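Rna-directed RNA polymerase (Infectious pancreatic necrosis virus, PDB 3ZED) probably copies the viral RNA genome as an RNA-dependent RNA polymerase, occurring both free and covalently attached to the genomic RNA. Local coordinates at residues L482-A494 and F504-K516. Numbering follows the deposited sequence.
Sequences LMSTIVVAEWVKA and FMDLEEKTGINFK. With K (potassium ion), chain K.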
loop_
_atom_site.group_PDB
_atom_site.type_symbol
_atom_site.label_atom_id
_atom_site.label_comp_id
_atom_site.label_asym_id
_atom_site.label_seq_id
_atom_site.Cartn_x
_atom_site.Cartn_y
_atom_site.Cartn_z
ATOM N N LEU B 482 -11.173 -2.488 -1.339
ATOM C CA LEU B 482 -12.421 -2.787 -2.047
ATOM C C LEU B 482 -12.763 -4.302 -1.930
ATOM O O LEU B 482 -13.921 -4.662 -1.677
ATOM C CB LEU B 482 -12.334 -2.329 -3.510
ATOM C CG LEU B 482 -13.425 -2.800 -4.512
ATOM C CD1 LEU B 482 -14.831 -2.582 -3.971
ATOM C CD2 LEU B 482 -13.344 -1.981 -5.750
ATOM N N MET B 483 -11.765 -5.169 -2.093
ATOM C CA MET B 483 -11.963 -6.622 -1.967
ATOM C C MET B 483 -12.435 -6.993 -0.559
ATOM O O MET B 483 -13.390 -7.762 -0.435
ATOM C CB MET B 483 -10.714 -7.393 -2.370
ATOM C CG MET B 483 -10.451 -7.306 -3.860
ATOM S SD MET B 483 -9.155 -8.420 -4.430
ATOM C CE MET B 483 -7.706 -7.640 -3.731
ATOM N N SER B 484 -11.848 -6.375 0.487
ATOM C CA SER B 484 -12.283 -6.615 1.872
ATOM C C SER B 484 -13.703 -6.104 2.095
ATOM O O SER B 484 -14.466 -6.751 2.806
ATOM C CB SER B 484 -11.331 -5.957 2.864
ATOM O OG SER B 484 -10.072 -6.599 2.819
ATOM N N THR B 485 -14.067 -4.980 1.445
ATOM C CA THR B 485 -15.416 -4.383 1.482
ATOM C C THR B 485 -16.463 -5.395 0.954
ATOM O O THR B 485 -17.541 -5.526 1.540
ATOM C CB THR B 485 -15.418 -3.058 0.690
ATOM O OG1 THR B 485 -14.658 -2.111 1.438
ATOM C CG2 THR B 485 -16.823 -2.514 0.423
ATOM N N ILE B 486 -16.117 -6.108 -0.140
ATOM C CA ILE B 486 -16.964 -7.121 -0.766
ATOM C C ILE B 486 -17.169 -8.295 0.214
ATOM O O ILE B 486 -18.308 -8.733 0.409
ATOM C CB ILE B 486 -16.377 -7.582 -2.137
ATOM C CG1 ILE B 486 -16.449 -6.437 -3.171
ATOM C CG2 ILE B 486 -17.069 -8.887 -2.635
ATOM C CD1 ILE B 486 -15.708 -6.666 -4.520
ATOM N N VAL B 487 -16.071 -8.777 0.842
ATOM C CA VAL B 487 -16.121 -9.874 1.808
ATOM C C VAL B 487 -17.022 -9.457 3.010
ATOM O O VAL B 487 -17.904 -10.223 3.401
ATOM C CB VAL B 487 -14.690 -10.333 2.246
ATOM C CG1 VAL B 487 -14.741 -11.325 3.411
ATOM C CG2 VAL B 487 -13.913 -10.931 1.073
ATOM N N VAL B 488 -16.843 -8.226 3.525
ATOM C CA VAL B 488 -17.610 -7.692 4.669
ATOM C C VAL B 488 -19.091 -7.516 4.279
ATOM O O VAL B 488 -19.949 -7.951 5.042
ATOM C CB VAL B 488 -16.986 -6.390 5.253
ATOM C CG1 VAL B 488 -17.914 -5.716 6.263
ATOM C CG2 VAL B 488 -15.635 -6.687 5.891
ATOM N N ALA B 489 -19.385 -6.940 3.092
ATOM C CA ALA B 489 -20.765 -6.781 2.604
ATOM C C ALA B 489 -21.490 -8.141 2.521
ATOM O O ALA B 489 -22.668 -8.232 2.867
ATOM C CB ALA B 489 -20.765 -6.108 1.244
ATOM N N GLU B 490 -20.772 -9.195 2.084
ATOM C CA GLU B 490 -21.318 -10.548 1.965
ATOM C C GLU B 490 -21.515 -11.178 3.350
ATOM O O GLU B 490 -22.470 -11.912 3.531
ATOM C CB GLU B 490 -20.442 -11.434 1.060
ATOM C CG GLU B 490 -20.602 -11.116 -0.419
ATOM C CD GLU B 490 -21.987 -11.341 -0.991
ATOM O OE1 GLU B 490 -22.647 -12.343 -0.625
ATOM O OE2 GLU B 490 -22.415 -10.500 -1.812
ATOM N N TRP B 491 -20.660 -10.839 4.327
ATOM C CA TRP B 491 -20.798 -11.297 5.716
ATOM C C TRP B 491 -22.078 -10.698 6.307
ATOM O O TRP B 491 -22.888 -11.440 6.860
ATOM C CB TRP B 491 -19.548 -10.923 6.526
ATOM C CG TRP B 491 -19.678 -10.978 8.021
ATOM C CD1 TRP B 491 -19.692 -12.096 8.803
ATOM C CD2 TRP B 491 -19.685 -9.858 8.918
ATOM N NE1 TRP B 491 -19.723 -11.745 10.132
ATOM C CE2 TRP B 491 -19.727 -10.376 10.233
ATOM C CE3 TRP B 491 -19.656 -8.457 8.739
ATOM C CZ2 TRP B 491 -19.770 -9.541 11.366
ATOM C CZ3 TRP B 491 -19.695 -7.635 9.860
ATOM C CH2 TRP B 491 -19.754 -8.176 11.155
ATOM N N VAL B 492 -22.308 -9.387 6.089
ATOM C CA VAL B 492 -23.512 -8.678 6.544
ATOM C C VAL B 492 -24.755 -9.300 5.858
ATOM O O VAL B 492 -25.720 -9.629 6.552
ATOM C CB VAL B 492 -23.408 -7.140 6.307
ATOM C CG1 VAL B 492 -24.731 -6.424 6.605
ATOM C CG2 VAL B 492 -22.269 -6.525 7.129
ATOM N N LYS B 493 -24.701 -9.507 4.518
ATOM C CA LYS B 493 -25.797 -10.101 3.743
ATOM C C LYS B 493 -26.154 -11.509 4.260
ATOM O O LYS B 493 -27.332 -11.793 4.430
ATOM C CB LYS B 493 -25.449 -10.148 2.245
ATOM C CG LYS B 493 -26.600 -10.556 1.366
ATOM C CD LYS B 493 -26.177 -10.816 -0.050
ATOM C CE LYS B 493 -27.354 -11.287 -0.874
ATOM N NZ LYS B 493 -26.961 -11.575 -2.272
ATOM N N ALA B 494 -25.145 -12.354 4.570
ATOM C CA ALA B 494 -25.346 -13.725 5.063
ATOM C C ALA B 494 -25.821 -13.780 6.538
ATOM O O ALA B 494 -25.930 -14.873 7.102
ATOM C CB ALA B 494 -24.066 -14.531 4.893
ATOM N N PHE B 504 -19.238 -18.783 7.069
ATOM C CA PHE B 504 -18.339 -17.655 6.828
ATOM C C PHE B 504 -17.290 -18.050 5.790
ATOM O O PHE B 504 -17.016 -17.268 4.885
ATOM C CB PHE B 504 -17.657 -17.177 8.116
ATOM C CG PHE B 504 -16.830 -15.919 7.947
ATOM C CD1 PHE B 504 -15.488 -15.989 7.571
ATOM C CD2 PHE B 504 -17.378 -14.665 8.205
ATOM C CE1 PHE B 504 -14.721 -14.826 7.441
ATOM C CE2 PHE B 504 -16.607 -13.498 8.062
ATOM C CZ PHE B 504 -15.295 -13.590 7.657
ATOM N N MET B 505 -16.712 -19.272 5.910
ATOM C CA MET B 505 -15.692 -19.756 4.987
ATOM C C MET B 505 -16.252 -19.912 3.587
ATOM O O MET B 505 -15.494 -19.755 2.636
ATOM C CB MET B 505 -15.032 -21.052 5.480
ATOM C CG MET B 505 -14.052 -20.841 6.628
ATOM S SD MET B 505 -13.054 -19.310 6.606
ATOM C CE MET B 505 -11.949 -19.639 5.182
ATOM N N ASP B 506 -17.584 -20.117 3.456
ATOM C CA ASP B 506 -18.292 -20.221 2.182
ATOM C C ASP B 506 -18.262 -18.902 1.403
ATOM O O ASP B 506 -18.490 -18.912 0.192
ATOM C CB ASP B 506 -19.743 -20.648 2.422
ATOM C CG ASP B 506 -19.961 -22.136 2.659
ATOM O OD1 ASP B 506 -18.966 -22.909 2.594
ATOM O OD2 ASP B 506 -21.125 -22.530 2.918
ATOM N N LEU B 507 -17.963 -17.770 2.080
ATOM C CA LEU B 507 -17.874 -16.466 1.426
ATOM C C LEU B 507 -16.666 -16.432 0.477
ATOM O O LEU B 507 -16.647 -15.614 -0.434
ATOM C CB LEU B 507 -17.843 -15.291 2.423
ATOM C CG LEU B 507 -19.029 -15.183 3.411
ATOM C CD1 LEU B 507 -18.729 -14.203 4.532
ATOM C CD2 LEU B 507 -20.327 -14.838 2.731
ATOM N N GLU B 508 -15.693 -17.360 0.641
ATOM C CA GLU B 508 -14.547 -17.440 -0.266
ATOM C C GLU B 508 -15.033 -17.711 -1.690
ATOM O O GLU B 508 -14.706 -16.951 -2.605
ATOM C CB GLU B 508 -13.567 -18.536 0.162
ATOM C CG GLU B 508 -12.600 -18.183 1.274
ATOM C CD GLU B 508 -11.473 -19.200 1.365
ATOM O OE1 GLU B 508 -11.755 -20.421 1.384
ATOM O OE2 GLU B 508 -10.299 -18.777 1.327
ATOM N N GLU B 509 -15.865 -18.766 -1.861
ATOM C CA GLU B 509 -16.431 -19.147 -3.145
ATOM C C GLU B 509 -17.437 -18.112 -3.635
ATOM O O GLU B 509 -17.464 -17.825 -4.829
ATOM C CB GLU B 509 -17.080 -20.539 -3.056
ATOM C CG GLU B 509 -17.721 -21.013 -4.351
ATOM C CD GLU B 509 -18.286 -22.423 -4.346
ATOM O OE1 GLU B 509 -18.414 -23.037 -3.260
ATOM O OE2 GLU B 509 -18.604 -22.914 -5.451
ATOM N N LYS B 510 -18.265 -17.563 -2.735
ATOM C CA LYS B 510 -19.267 -16.569 -3.123
ATOM C C LYS B 510 -18.587 -15.292 -3.713
ATOM O O LYS B 510 -19.094 -14.748 -4.682
ATOM C CB LYS B 510 -20.178 -16.223 -1.911
ATOM C CG LYS B 510 -21.245 -15.128 -2.124
ATOM C CD LYS B 510 -22.427 -15.577 -2.954
ATOM C CE LYS B 510 -23.357 -14.435 -3.326
ATOM N NZ LYS B 510 -24.371 -14.208 -2.266
ATOM N N THR B 511 -17.429 -14.865 -3.165
ATOM C CA THR B 511 -16.749 -13.629 -3.580
ATOM C C THR B 511 -15.563 -13.826 -4.563
ATOM O O THR B 511 -15.108 -12.851 -5.164
ATOM C CB THR B 511 -16.226 -12.875 -2.330
ATOM O OG1 THR B 511 -15.254 -13.684 -1.659
ATOM C CG2 THR B 511 -17.334 -12.468 -1.363
ATOM N N GLY B 512 -15.026 -15.045 -4.652
ATOM C CA GLY B 512 -13.844 -15.343 -5.466
ATOM C C GLY B 512 -12.582 -14.823 -4.787
ATOM O O GLY B 512 -11.510 -14.775 -5.403
ATOM N N ILE B 513 -12.712 -14.418 -3.490
ATOM C CA ILE B 513 -11.641 -13.827 -2.692
ATOM C C ILE B 513 -11.265 -14.801 -1.572
ATOM O O ILE B 513 -12.103 -15.145 -0.738
ATOM C CB ILE B 513 -12.043 -12.412 -2.156
ATOM C CG1 ILE B 513 -12.361 -11.452 -3.322
ATOM C CG2 ILE B 513 -10.921 -11.810 -1.276
ATOM C CD1 ILE B 513 -13.269 -10.235 -2.966
ATOM N N ASN B 514 -10.003 -15.252 -1.574
ATOM C CA ASN B 514 -9.448 -16.141 -0.552
ATOM C C ASN B 514 -9.123 -15.346 0.689
ATOM O O ASN B 514 -8.600 -14.237 0.593
ATOM C CB ASN B 514 -8.170 -16.830 -1.061
ATOM C CG ASN B 514 -8.326 -17.716 -2.262
ATOM O OD1 ASN B 514 -9.169 -17.496 -3.121
ATOM N ND2 ASN B 514 -7.475 -18.706 -2.383
ATOM N N PHE B 515 -9.380 -15.917 1.855
ATOM C CA PHE B 515 -9.049 -15.247 3.112
ATOM C C PHE B 515 -8.851 -16.281 4.179
ATOM O O PHE B 515 -9.292 -17.428 4.030
ATOM C CB PHE B 515 -10.161 -14.248 3.531
ATOM C CG PHE B 515 -11.569 -14.818 3.586
ATOM C CD1 PHE B 515 -11.967 -15.638 4.636
ATOM C CD2 PHE B 515 -12.500 -14.513 2.599
ATOM C CE1 PHE B 515 -13.256 -16.187 4.667
ATOM C CE2 PHE B 515 -13.799 -15.028 2.650
ATOM C CZ PHE B 515 -14.170 -15.861 3.682
ATOM N N LYS B 516 -8.227 -15.885 5.283
ATOM C CA LYS B 516 -8.081 -16.792 6.416
ATOM C C LYS B 516 -8.156 -16.043 7.713
ATOM O O LYS B 516 -7.818 -14.859 7.795
ATOM C CB LYS B 516 -6.846 -17.711 6.368
ATOM C CG LYS B 516 -5.509 -17.116 5.976
ATOM C CD LYS B 516 -4.470 -18.247 5.881
ATOM C CE LYS B 516 -3.269 -17.902 5.030
ATOM N NZ LYS B 516 -2.068 -17.595 5.854
HETATM K K K K . -9.180 -15.999 -5.471
#
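W491 and F504 meet obliquely, their planes turned 73° apart: W491 CD1 lies in the plane of the F504 ring, at its CD2-CE2 edge, 3.5 Å from F504 CE2. V488 O lies in plane at the edge of the W491 ring. L507 CD1 sits over one face of F504, displaced toward the rim, and also packs on W491 CB at 3.9 Å. E508 CG covers part of one face of F515, F504 O lies in plane at its edge, and V487 CG1 approaches F515 CE2 obliquely. With CG1 anti to the backbone N (chi1 171°), V487 turns CG1 to F515 and CG2 to I513 CG2. I513 CD1 reaches the helix backbone, 3.5 Å from M483 O. T511 CG2 rests against both I486 CG2 and E490 CG; T511 OG1 accepts from I513 N, which makes an ST turn, and donates to L507 O (2.7 Å). The exposed K510 reaches in to the buried E490, its NZ forming a salt bridge with E490 OE1 (3.0 Å) from the syn side, tilted out of the carboxylate plane; E490 OE2 is hydrogen-bonded to Y192 OH. K493 NZ lies near the same ammonium, a like-charge approach that E490 probably offsets. G512 O and N514 OD1 bind a potassium ion completed by V177, N182, N184 and N409. Helix 482-493 thus crosses the short helix 507-511 at 119° and packs on the following loop and edge strand of a four-stranded antiparallel sheet, consistent with a polymerase palm.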